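Local coordinates for protein APL1 (Anopheles gambiae, PDB 3O6N) that probably pairs with the leucine-rich repeat protein LRIM1 in a heterodimeric complex that regulates complement-like immunity in the mosquito, at residues Val220-Asn225 against Trp243-Pro248; Glu261-Tyr265 against Leu284-Leu289; Asp318-Tyr324 against His339-Thr345; Leu333-His339 against Leu359-Val363. All coordinates share one frame; numbering follows the deposited sequence.

Contact 1 (Val220-Asn225 against Trp243-Pro248)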
# COMPACT_ATOMS: atom_id res chain seq x y z
N VAL A 220 13.60 -1.12 9.76
CA VAL A 220 12.34 -1.76 10.12
C VAL A 220 12.40 -2.28 11.56
O VAL A 220 13.34 -2.98 11.93
CB VAL A 220 12.01 -2.92 9.16
CG1 VAL A 220 10.69 -3.58 9.55
CG2 VAL A 220 11.96 -2.42 7.72
N ARG A 221 11.41 -1.91 12.37
CA ARG A 221 11.35 -2.31 13.78
C ARG A 221 9.99 -2.88 14.16
O ARG A 221 9.00 -2.67 13.46
CB ARG A 221 11.65 -1.12 14.70
CG ARG A 221 13.04 -0.52 14.55
CD ARG A 221 13.28 0.58 15.57
NE ARG A 221 12.49 1.79 15.32
CZ ARG A 221 11.42 2.15 16.03
NH1 ARG A 221 11.00 1.41 17.04
NH2 ARG A 221 10.77 3.27 15.72
N GLY A 222 9.93 -3.58 15.29
CA GLY A 222 8.67 -4.09 15.79
C GLY A 222 8.74 -5.51 16.31
O GLY A 222 9.68 -6.25 16.00
N PRO A 223 7.72 -5.92 17.08
CA PRO A 223 7.65 -7.25 17.71
C PRO A 223 7.31 -8.35 16.71
O PRO A 223 6.81 -8.06 15.62
CB PRO A 223 6.51 -7.09 18.71
CG PRO A 223 5.61 -6.08 18.07
CD PRO A 223 6.53 -5.11 17.38
N VAL A 224 7.58 -9.59 17.09
CA VAL A 224 7.17 -10.74 16.28
C VAL A 224 5.68 -10.64 15.98
O VAL A 224 4.85 -10.56 16.90
CB VAL A 224 7.49 -12.07 16.97
CG1 VAL A 224 6.92 -13.23 16.19
CG2 VAL A 224 9.01 -12.22 17.13
N ASN A 225 5.35 -10.64 14.70
CA ASN A 225 3.97 -10.51 14.22
C ASN A 225 3.66 -11.71 13.33
O ASN A 225 4.26 -11.88 12.27
CB ASN A 225 3.84 -9.19 13.44
CG ASN A 225 2.54 -9.07 12.65
OD1 ASN A 225 1.86 -10.06 12.38
ND2 ASN A 225 2.21 -7.85 12.25
N TRP A 243 15.56 -8.36 9.91
CA TRP A 243 14.26 -8.14 10.54
C TRP A 243 13.16 -9.06 10.00
O TRP A 243 12.12 -9.22 10.62
CB TRP A 243 13.85 -6.67 10.37
CG TRP A 243 14.08 -6.18 8.98
CD1 TRP A 243 15.21 -5.58 8.50
CD2 TRP A 243 13.18 -6.28 7.88
NE1 TRP A 243 15.06 -5.29 7.17
CE2 TRP A 243 13.82 -5.72 6.76
CE3 TRP A 243 11.89 -6.80 7.73
CZ2 TRP A 243 13.21 -5.64 5.51
CZ3 TRP A 243 11.29 -6.73 6.48
CH2 TRP A 243 11.95 -6.15 5.39
N LEU A 244 13.39 -9.67 8.84
CA LEU A 244 12.41 -10.59 8.26
C LEU A 244 12.12 -11.80 9.16
O LEU A 244 11.08 -12.45 9.03
CB LEU A 244 12.86 -11.06 6.87
CG LEU A 244 12.61 -10.07 5.73
CD1 LEU A 244 13.32 -10.51 4.45
CD2 LEU A 244 11.11 -9.90 5.49
N LEU A 245 13.04 -12.09 10.07
CA LEU A 245 12.89 -13.22 10.98
C LEU A 245 11.67 -13.04 11.88
O LEU A 245 11.16 -14.01 12.44
CB LEU A 245 14.14 -13.36 11.86
CG LEU A 245 14.35 -14.72 12.52
CD1 LEU A 245 14.67 -15.77 11.47
CD2 LEU A 245 15.46 -14.65 13.56
N ASN A 246 11.21 -11.80 12.00
CA ASN A 246 10.09 -11.49 12.89
C ASN A 246 8.71 -11.67 12.26
O ASN A 246 7.70 -11.44 12.92
CB ASN A 246 10.25 -10.08 13.44
CG ASN A 246 11.45 -9.96 14.35
OD1 ASN A 246 11.87 -10.94 14.96
ND2 ASN A 246 12.01 -8.76 14.45
N TYR A 247 8.67 -12.11 11.01
CA TYR A 247 7.42 -12.20 10.26
C TYR A 247 7.23 -13.56 9.60
O TYR A 247 7.25 -13.68 8.37
CB TYR A 247 7.32 -11.04 9.26
CG TYR A 247 7.60 -9.73 9.95
CD1 TYR A 247 6.67 -9.18 10.83
CD2 TYR A 247 8.81 -9.07 9.79
CE1 TYR A 247 6.93 -8.00 11.50
CE2 TYR A 247 9.08 -7.89 10.46
CZ TYR A 247 8.14 -7.36 11.32
OH TYR A 247 8.39 -6.19 11.99
N PRO A 248 7.04 -14.60 10.42
CA PRO A 248 7.00 -16.00 9.97
C PRO A 248 5.79 -16.34 9.11
O PRO A 248 5.79 -17.37 8.43
CB PRO A 248 6.97 -16.79 11.28
CG PRO A 248 6.33 -15.86 12.26
CD PRO A 248 6.82 -14.49 11.88
O HOH W 1 10.82 -6.33 13.58
O HOH W 2 6.53 -5.94 13.89
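Val220 lies over one face of the Trp243 indole. Its CB makes a CH-pi contact 3.9 Å from the centroid of the five-membered ring and 15° off the ring normal. From there the two methyls part: CG1, placed anti to the backbone N (chi1 -180°), reaches Trp243 CE3 at 3.9 Å, while CG2 covers the fusion bond near CE2, over the centre of the indole. Leu244 CG packs on the opposite face, and the indole NE1 donates to the carbonyl of Asp240, which helps fix the rotation of the ring. Farther along, the backbones meet directly through one nearly straight bond, Asn225 N to Asn246 O at 3.1 Å with an N-H...O angle of 163°. The same oxygen takes a CA-H...O contact from Val224. Asn225 CB meets the edge of the Tyr247 ring, 3.8 Å from CE1; its amide turns to other partners, OD1 accepting from the backbone N of Glu227 and Leu228. Between these two points the segments are joined by water. One water donates to Gly222 O and to Tyr247 OH and accepts from Asn246 ND2, 2.8 Å away. A second donates to Pro223 O and accepts from Tyr247 OH at 2.7 Å, in the plane of the ring, so the phenol oxygen is gripped by two waters. Strand 219-221 with its following loop thus rests on the end of a 3-10 segment, Trp243 to Asn246, and on Tyr247 and Pro248 after it, the stacking of successive turns on the side away from the long array of parallel strands that is typical of a leucine-rich repeat solenoid.

Contact 2 (Glu261-Tyr265 against Leu284-Leu289)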
# COMPACT_ATOMS: atom_id res chain seq x y z
N GLU A 261 22.66 -5.72 -0.89
CA GLU A 261 23.86 -6.16 -1.59
C GLU A 261 24.02 -7.67 -1.56
O GLU A 261 24.78 -8.24 -2.35
CB GLU A 261 25.10 -5.48 -1.01
CG GLU A 261 25.09 -3.97 -1.20
CD GLU A 261 26.30 -3.30 -0.60
OE1 GLU A 261 27.18 -4.02 -0.08
OE2 GLU A 261 26.37 -2.06 -0.64
N LYS A 262 23.33 -8.33 -0.63
CA LYS A 262 23.31 -9.78 -0.61
C LYS A 262 22.02 -10.33 -0.02
O LYS A 262 21.36 -9.67 0.78
CB LYS A 262 24.53 -10.33 0.14
CG LYS A 262 24.60 -9.95 1.60
CD LYS A 262 25.90 -10.43 2.22
CE LYS A 262 26.03 -9.98 3.67
NZ LYS A 262 27.38 -10.29 4.22
N ILE A 263 21.67 -11.54 -0.44
CA ILE A 263 20.54 -12.26 0.12
C ILE A 263 21.03 -13.62 0.63
O ILE A 263 21.56 -14.42 -0.14
CB ILE A 263 19.42 -12.47 -0.93
CG1 ILE A 263 18.73 -11.15 -1.25
CG2 ILE A 263 18.41 -13.49 -0.42
CD1 ILE A 263 17.92 -10.57 -0.08
N MET A 264 20.86 -13.84 1.93
CA MET A 264 21.24 -15.10 2.56
C MET A 264 19.99 -15.81 3.06
O MET A 264 18.94 -15.19 3.22
CB MET A 264 22.19 -14.86 3.73
CG MET A 264 23.57 -14.37 3.34
SD MET A 264 24.58 -15.66 2.57
CE MET A 264 26.08 -14.74 2.23
N TYR A 265 20.10 -17.10 3.34
CA TYR A 265 18.95 -17.88 3.76
C TYR A 265 18.56 -17.61 5.22
O TYR A 265 17.42 -17.85 5.62
CB TYR A 265 19.22 -19.37 3.56
CG TYR A 265 20.40 -19.88 4.36
CD1 TYR A 265 20.26 -20.25 5.69
CD2 TYR A 265 21.66 -20.00 3.78
CE1 TYR A 265 21.34 -20.72 6.42
CE2 TYR A 265 22.74 -20.47 4.50
CZ TYR A 265 22.58 -20.83 5.82
OH TYR A 265 23.66 -21.29 6.53
N LEU A 284 22.45 -6.56 -5.65
CA LEU A 284 22.88 -7.87 -5.19
C LEU A 284 24.11 -8.36 -5.94
O LEU A 284 24.15 -8.35 -7.17
CB LEU A 284 21.76 -8.90 -5.35
CG LEU A 284 20.43 -8.58 -4.67
CD1 LEU A 284 19.49 -9.76 -4.86
CD2 LEU A 284 20.64 -8.28 -3.19
N VAL A 285 25.11 -8.79 -5.17
CA VAL A 285 26.29 -9.41 -5.75
C VAL A 285 26.44 -10.83 -5.22
O VAL A 285 27.30 -11.59 -5.68
CB VAL A 285 27.58 -8.62 -5.43
CG1 VAL A 285 27.56 -7.27 -6.12
CG2 VAL A 285 27.75 -8.46 -3.92
N ALA A 286 25.62 -11.19 -4.24
CA ALA A 286 25.72 -12.49 -3.59
C ALA A 286 24.35 -13.05 -3.25
O ALA A 286 23.48 -12.33 -2.76
CB ALA A 286 26.57 -12.38 -2.34
N LEU A 287 24.17 -14.34 -3.49
CA LEU A 287 22.91 -15.01 -3.21
C LEU A 287 23.14 -16.41 -2.67
O LEU A 287 23.74 -17.26 -3.34
CB LEU A 287 22.08 -15.11 -4.49
CG LEU A 287 20.80 -15.93 -4.38
CD1 LEU A 287 19.79 -15.21 -3.52
CD2 LEU A 287 20.23 -16.21 -5.77
N ASN A 288 22.66 -16.67 -1.46
CA ASN A 288 22.71 -18.02 -0.91
C ASN A 288 21.37 -18.43 -0.32
O ASN A 288 21.06 -18.09 0.82
CB ASN A 288 23.81 -18.16 0.15
CG ASN A 288 23.89 -19.57 0.73
OD1 ASN A 288 22.96 -20.36 0.58
ND2 ASN A 288 25.00 -19.88 1.39
N LEU A 289 20.59 -19.15 -1.11
CA LEU A 289 19.37 -19.77 -0.62
C LEU A 289 19.50 -21.29 -0.70
O LEU A 289 18.50 -22.01 -0.74
CB LEU A 289 18.15 -19.29 -1.42
CG LEU A 289 17.74 -17.83 -1.21
CD1 LEU A 289 16.60 -17.45 -2.15
CD2 LEU A 289 17.35 -17.57 0.25
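Ile263 O accepts from Asn288 N at 2.8 Å, the shortest hydrogen bond between the two segments and almost straight. The same oxygen is approached by Leu287 CA in a CA-H...O contact. Ile263 N donates to Ala286 O at 3.0 Å, and Val285 N reaches Glu261 O at 2.9 Å. Strands 262-264 and 286-288 run parallel, their axes 9° apart. Ile263 and Leu287 stand side by side on the buried face. Leu287 CG is anti to the backbone N (chi1 173°), which brings CD1 to 3.8 Å from Ile263 CB, and Leu284 CD1 comes across to Ile263 CG1. On the other face Met264, its chain bent, lays SD 3.6 Å from Asn288 CB. The Asn288 amide lies at the edge of the Tyr265 ring, its plane turned 63° from the ring, with OD1 3.5 Å from CD2; that oxygen also accepts from the backbone N of Tyr290 and Gly291, which holds the amide in place. Glu261 directs its carboxylate to a salt bridge with Arg283. Ala286 N is buried without a partner. Backbone bonds therefore set the register, while leucine and isoleucine branches fill the inner side and Met264, Ala286, Asn288 and Lys262 make a mixed outer one.

Contact 3 (Asp318-Tyr324 against His339-Thr345). With NAG (2-acetamido-2-deoxy-beta-D-glucopyranose), chain D.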
# COMPACT_ATOMS: atom_id res chain seq x y z
N ASP A 318 15.04 -25.14 -8.34
CA ASP A 318 14.36 -26.34 -8.80
C ASP A 318 12.90 -26.41 -8.37
O ASP A 318 12.09 -27.09 -9.00
CB ASP A 318 15.07 -27.60 -8.30
CG ASP A 318 16.25 -28.01 -9.17
OD1 ASP A 318 16.32 -27.57 -10.34
OD2 ASP A 318 17.09 -28.78 -8.68
N ARG A 319 12.57 -25.72 -7.28
CA ARG A 319 11.24 -25.78 -6.69
C ARG A 319 10.33 -24.62 -7.11
O ARG A 319 9.15 -24.60 -6.78
CB ARG A 319 11.33 -25.76 -5.16
CG ARG A 319 12.30 -26.75 -4.56
CD ARG A 319 12.33 -26.60 -3.05
NE ARG A 319 10.99 -26.76 -2.48
CZ ARG A 319 10.51 -27.91 -2.03
NH1 ARG A 319 11.26 -29.00 -2.09
NH2 ARG A 319 9.29 -27.97 -1.53
N LEU A 320 10.89 -23.66 -7.83
CA LEU A 320 10.14 -22.46 -8.20
C LEU A 320 9.22 -22.68 -9.40
O LEU A 320 9.40 -23.61 -10.17
CB LEU A 320 11.09 -21.30 -8.49
CG LEU A 320 11.98 -20.84 -7.34
CD1 LEU A 320 13.00 -19.83 -7.84
CD2 LEU A 320 11.12 -20.26 -6.22
N GLU A 321 8.23 -21.80 -9.54
CA GLU A 321 7.41 -21.77 -10.73
C GLU A 321 7.85 -20.61 -11.61
O GLU A 321 7.81 -20.70 -12.83
CB GLU A 321 5.93 -21.66 -10.37
CG GLU A 321 5.38 -22.90 -9.69
CD GLU A 321 3.96 -22.72 -9.19
OE1 GLU A 321 3.33 -21.69 -9.53
OE2 GLU A 321 3.46 -23.61 -8.47
N ASN A 322 8.26 -19.51 -10.98
CA ASN A 322 8.73 -18.33 -11.70
C ASN A 322 10.08 -17.85 -11.18
O ASN A 322 10.23 -17.58 -10.00
CB ASN A 322 7.74 -17.17 -11.58
CG ASN A 322 6.35 -17.53 -12.07
OD1 ASN A 322 5.82 -18.59 -11.76
ND2 ASN A 322 5.75 -16.63 -12.84
N LEU A 323 11.06 -17.75 -12.07
CA LEU A 323 12.38 -17.25 -11.68
C LEU A 323 12.85 -16.20 -12.68
O LEU A 323 12.91 -16.46 -13.88
CB LEU A 323 13.39 -18.40 -11.62
CG LEU A 323 14.85 -18.03 -11.35
CD1 LEU A 323 14.97 -17.32 -10.00
CD2 LEU A 323 15.74 -19.27 -11.39
N TYR A 324 13.18 -15.01 -12.19
CA TYR A 324 13.62 -13.94 -13.08
C TYR A 324 15.07 -13.58 -12.83
O TYR A 324 15.40 -13.05 -11.77
CB TYR A 324 12.71 -12.72 -12.93
CG TYR A 324 11.25 -13.06 -13.05
CD1 TYR A 324 10.74 -13.59 -14.23
CD2 TYR A 324 10.37 -12.85 -12.00
CE1 TYR A 324 9.41 -13.91 -14.36
CE2 TYR A 324 9.02 -13.16 -12.12
CZ TYR A 324 8.55 -13.69 -13.30
OH TYR A 324 7.22 -14.01 -13.43
N HIS A 339 12.76 -30.06 -12.45
CA HIS A 339 12.45 -28.72 -11.97
C HIS A 339 11.02 -28.35 -12.35
O HIS A 339 10.45 -28.90 -13.29
CB HIS A 339 13.42 -27.69 -12.55
CG HIS A 339 13.19 -27.40 -14.00
ND1 HIS A 339 12.27 -26.48 -14.44
CD2 HIS A 339 13.75 -27.93 -15.12
CE1 HIS A 339 12.27 -26.45 -15.76
NE2 HIS A 339 13.17 -27.31 -16.20
N THR A 340 10.43 -27.41 -11.61
CA THR A 340 9.03 -27.05 -11.79
C THR A 340 8.82 -25.68 -12.44
O THR A 340 7.71 -25.16 -12.42
CB THR A 340 8.27 -27.09 -10.45
OG1 THR A 340 8.97 -26.30 -9.49
CG2 THR A 340 8.16 -28.51 -9.94
N LEU A 341 9.87 -25.11 -13.00
CA LEU A 341 9.77 -23.76 -13.58
C LEU A 341 8.80 -23.68 -14.75
O LEU A 341 8.81 -24.53 -15.64
CB LEU A 341 11.15 -23.23 -14.00
CG LEU A 341 12.07 -22.82 -12.85
CD1 LEU A 341 13.50 -22.58 -13.34
CD2 LEU A 341 11.53 -21.58 -12.14
N LYS A 342 7.95 -22.65 -14.73
CA LYS A 342 6.99 -22.40 -15.80
C LYS A 342 7.29 -21.08 -16.50
O LYS A 342 6.89 -20.86 -17.64
CB LYS A 342 5.56 -22.37 -15.24
CG LYS A 342 5.10 -23.70 -14.67
CD LYS A 342 5.15 -24.80 -15.72
CE LYS A 342 4.67 -26.12 -15.15
NZ LYS A 342 4.71 -27.21 -16.16
N ASN A 343 8.00 -20.19 -15.81
CA ASN A 343 8.38 -18.89 -16.37
C ASN A 343 9.79 -18.53 -15.92
O ASN A 343 10.05 -18.38 -14.73
CB ASN A 343 7.38 -17.81 -15.93
CG ASN A 343 7.47 -16.55 -16.78
OD1 ASN A 343 8.52 -16.22 -17.33
ND2 ASN A 343 6.35 -15.84 -16.89
N LEU A 344 10.70 -18.40 -16.88
CA LEU A 344 12.11 -18.12 -16.60
C LEU A 344 12.64 -17.02 -17.51
O LEU A 344 12.45 -17.09 -18.72
CB LEU A 344 12.93 -19.40 -16.79
CG LEU A 344 14.45 -19.36 -16.62
CD1 LEU A 344 14.82 -19.00 -15.18
CD2 LEU A 344 15.06 -20.69 -17.03
N THR A 345 13.28 -16.00 -16.93
CA THR A 345 13.95 -14.98 -17.75
C THR A 345 15.46 -15.09 -17.59
O THR A 345 15.96 -15.31 -16.48
CB THR A 345 13.48 -13.55 -17.44
OG1 THR A 345 13.75 -13.23 -16.07
CG2 THR A 345 11.97 -13.41 -17.71
C1 NAG D . 6.64 -14.57 -17.51
C2 NAG D . 5.30 -14.14 -18.11
C3 NAG D . 5.32 -12.69 -18.60
C4 NAG D . 5.96 -11.77 -17.57
C5 NAG D . 7.30 -12.33 -17.10
C6 NAG D . 7.90 -11.43 -16.02
C7 NAG D . 3.92 -15.84 -19.16
C8 NAG D . 3.76 -16.79 -20.31
N2 NAG D . 4.96 -15.01 -19.22
O3 NAG D . 4.00 -12.26 -18.84
O4 NAG D . 6.16 -10.49 -18.14
O5 NAG D . 7.12 -13.63 -16.58
O6 NAG D . 9.06 -10.81 -16.52
O7 NAG D . 3.12 -15.85 -18.22
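Thr340 reaches Leu320 through its hydroxyl: OG1 donates to Leu320 O at 2.8 Å from above the carbonyl plane, 51° out of it. The chi1 of 52° sets OG1 between its own backbone N and carbonyl carbon, facing Leu320, while Thr340 N donates to Asp318 O. Backbone bonds then take over. Glu321 O is gripped by two amides, Lys342 N at 2.7 Å and Asn343 N at 3.0 Å, and the parallel pairing of strands 322-324 and 343-345 continues with Leu323 N to Asn343 O at 2.9 Å and Thr345 N to Leu323 O. His339 ND1, in the plane of its imidazole, accepts from Leu341 N and so braces the turn before the second strand. The apolar contacts belong to the inner face. Leu341 CD2 comes 3.7 Å from both Leu320 CB and Leu323 CB, and Leu344 lies alongside Leu323, its CD1 touching CB. On the opposite face, Asn343 ND2 is bonded covalently to C1 of an N-acetylglucosamine. The Tyr324 hydroxyl donates to the sugar ring oxygen O5 at 3.2 Å, which probably helps hold the sugar against the protein. Thr345 OG1 meets the edge of the Tyr324 ring, 3.5 Å from CD1, and hydrogen-bonds to Asp326. Strand 299-301 continues the pairing beyond 322-324. Parallel strands with leucines pointing inward and polar or glycan-bearing residues outward are the hallmark of the concave face of a leucine-rich repeat domain, here at the last two strands of the long parallel array.

Contact 4 (Leu333-His339 against Leu359-Val363)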
# COMPACT_ATOMS: atom_id res chain seq x y z
N LEU A 333 23.90 -21.47 -14.97
CA LEU A 333 22.66 -21.84 -14.30
C LEU A 333 22.44 -23.33 -14.50
O LEU A 333 22.57 -23.84 -15.61
CB LEU A 333 21.48 -21.05 -14.87
CG LEU A 333 20.11 -21.36 -14.26
CD1 LEU A 333 20.08 -20.94 -12.80
CD2 LEU A 333 18.99 -20.69 -15.05
N LYS A 334 22.12 -24.03 -13.42
CA LYS A 334 21.86 -25.46 -13.48
C LYS A 334 20.46 -25.77 -12.95
O LYS A 334 20.06 -25.28 -11.90
CB LYS A 334 22.88 -26.25 -12.66
CG LYS A 334 24.26 -26.35 -13.28
CD LYS A 334 25.17 -27.18 -12.39
CE LYS A 334 26.55 -27.36 -13.00
NZ LYS A 334 27.44 -28.14 -12.10
N LEU A 335 19.73 -26.61 -13.69
CA LEU A 335 18.41 -27.06 -13.26
C LEU A 335 18.35 -28.58 -13.33
O LEU A 335 18.93 -29.19 -14.23
CB LEU A 335 17.32 -26.45 -14.13
CG LEU A 335 17.08 -24.93 -14.08
CD1 LEU A 335 16.00 -24.54 -15.09
CD2 LEU A 335 16.67 -24.49 -12.68
N SER A 336 17.64 -29.18 -12.39
CA SER A 336 17.42 -30.63 -12.40
C SER A 336 16.40 -30.99 -13.46
O SER A 336 15.61 -30.15 -13.89
CB SER A 336 16.93 -31.10 -11.03
OG SER A 336 17.91 -30.87 -10.03
N THR A 337 16.41 -32.26 -13.88
CA THR A 337 15.48 -32.74 -14.89
C THR A 337 14.03 -32.52 -14.45
O THR A 337 13.14 -32.33 -15.28
CB THR A 337 15.70 -34.24 -15.17
OG1 THR A 337 17.08 -34.47 -15.46
CG2 THR A 337 14.86 -34.68 -16.36
N HIS A 338 13.81 -32.53 -13.14
CA HIS A 338 12.46 -32.48 -12.58
C HIS A 338 12.06 -31.11 -12.03
O HIS A 338 11.13 -31.01 -11.24
CB HIS A 338 12.33 -33.53 -11.47
CG HIS A 338 13.31 -33.33 -10.35
ND1 HIS A 338 13.14 -32.39 -9.37
CD2 HIS A 338 14.48 -33.96 -10.07
CE1 HIS A 338 14.15 -32.44 -8.52
NE2 HIS A 338 14.98 -33.39 -8.93
N HIS A 339 12.76 -30.06 -12.45
CA HIS A 339 12.45 -28.72 -11.97
C HIS A 339 11.02 -28.35 -12.35
O HIS A 339 10.45 -28.90 -13.29
CB HIS A 339 13.42 -27.69 -12.55
CG HIS A 339 13.19 -27.40 -14.00
ND1 HIS A 339 12.27 -26.48 -14.44
CD2 HIS A 339 13.75 -27.93 -15.12
CE1 HIS A 339 12.27 -26.45 -15.76
NE2 HIS A 339 13.17 -27.31 -16.20
N LEU A 359 21.64 -26.39 -19.88
CA LEU A 359 20.39 -25.85 -19.35
C LEU A 359 19.21 -26.25 -20.22
O LEU A 359 18.21 -26.77 -19.72
CB LEU A 359 20.46 -24.33 -19.25
CG LEU A 359 19.25 -23.65 -18.61
CD1 LEU A 359 19.08 -24.11 -17.16
CD2 LEU A 359 19.39 -22.14 -18.69
N PHE A 360 19.34 -26.03 -21.52
CA PHE A 360 18.24 -26.25 -22.46
C PHE A 360 17.92 -27.72 -22.74
O PHE A 360 17.02 -28.02 -23.51
CB PHE A 360 18.47 -25.46 -23.76
CG PHE A 360 18.00 -24.04 -23.68
CD1 PHE A 360 16.81 -23.66 -24.27
CD2 PHE A 360 18.74 -23.08 -23.00
CE1 PHE A 360 16.36 -22.35 -24.19
CE2 PHE A 360 18.31 -21.78 -22.92
CZ PHE A 360 17.12 -21.40 -23.51
N ARG A 361 18.64 -28.63 -22.10
CA ARG A 361 18.24 -30.03 -22.14
C ARG A 361 16.98 -30.23 -21.29
O ARG A 361 16.23 -31.19 -21.50
CB ARG A 361 19.36 -30.94 -21.63
CG ARG A 361 20.62 -30.91 -22.49
CD ARG A 361 21.65 -31.91 -21.97
NE ARG A 361 21.20 -33.29 -22.17
CZ ARG A 361 21.73 -34.34 -21.55
NH1 ARG A 361 22.72 -34.18 -20.69
NH2 ARG A 361 21.26 -35.56 -21.80
N ASN A 362 16.75 -29.32 -20.35
CA ASN A 362 15.65 -29.46 -19.39
C ASN A 362 14.61 -28.33 -19.40
O ASN A 362 13.59 -28.42 -18.73
CB ASN A 362 16.20 -29.61 -17.97
CG ASN A 362 17.00 -30.88 -17.81
OD1 ASN A 362 16.63 -31.94 -18.33
ND2 ASN A 362 18.11 -30.79 -17.09
N VAL A 363 14.88 -27.27 -20.15
CA VAL A 363 13.93 -26.17 -20.25
C VAL A 363 14.06 -25.53 -21.63
O VAL A 363 15.11 -25.61 -22.27
CB VAL A 363 14.17 -25.12 -19.14
CG1 VAL A 363 15.39 -24.27 -19.45
CG2 VAL A 363 12.92 -24.24 -18.94
O HOH W 3 18.66 -27.99 -17.13
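His339 NE2 donates to Asn362 O at 2.8 Å, with an N-H...O angle of 159°. The acceptor is close to the imidazole plane, but the donor stands above the carbonyl plane, 53° out of it. Val363 CB approaches the same ring obliquely, 3.8 Å from NE2, while Leu335 CD1 lies over the centre of one imidazole face. Leu359 carries the apolar side: its CD1 touches Leu335 CD1 at 3.7 Å, and CD2 meets Leu333 CD2 at 3.9 Å. With CG anti to the backbone N (chi1 -176°), both branches of Leu359 are brought to the leucines opposite. The Asn362 side chain crosses toward Thr337, where OD1 lies 3.8 Å from CG2, and ND2 makes a weak bond to Leu335 O. A water bridges the same groups, accepting from Asn362 ND2 at 2.9 Å and donating to the carbonyls of Leu335 and Leu359. The loop between strands 322-324 and 343-345 is covered by the probable C-terminal cap of the leucine-rich repeat solenoid, whose helix 353-359 starts at Cys353, disulfide-bonded to Cys387. Behind the first shell, the type I turn from Ser336 to His339 presents the imidazole, closed by a backbone bond from His339 N to Ser336 O. Across the turn at residues 359-363, Asn362 N donates to Leu359 O at 3.0 Å. Phe317 of helix 314-317 packs against Leu333 and Leu335, and Ser355 OG bonds to Leu333 N.

From the N terminus, contact 1 closes first, joining the loop after strand 219-221 to the turn that precedes strand 252-254. Contact 2 follows in series and pairs strand 262-264 with 286-288; its centre is about 19 Å from that of contact 1. Contact 3 then joins the last two strands of the long parallel array, about 18 Å on between centres. Contact 4 opens inside contact 3 and closes after it, so the two cross along the chain. They share His339 and touch through Asp318 and Ser336 and through Leu341 and Leu335. Contacts 1 to 3 thus link successive coils, and contact 4 ties the final coil to the C-terminal region.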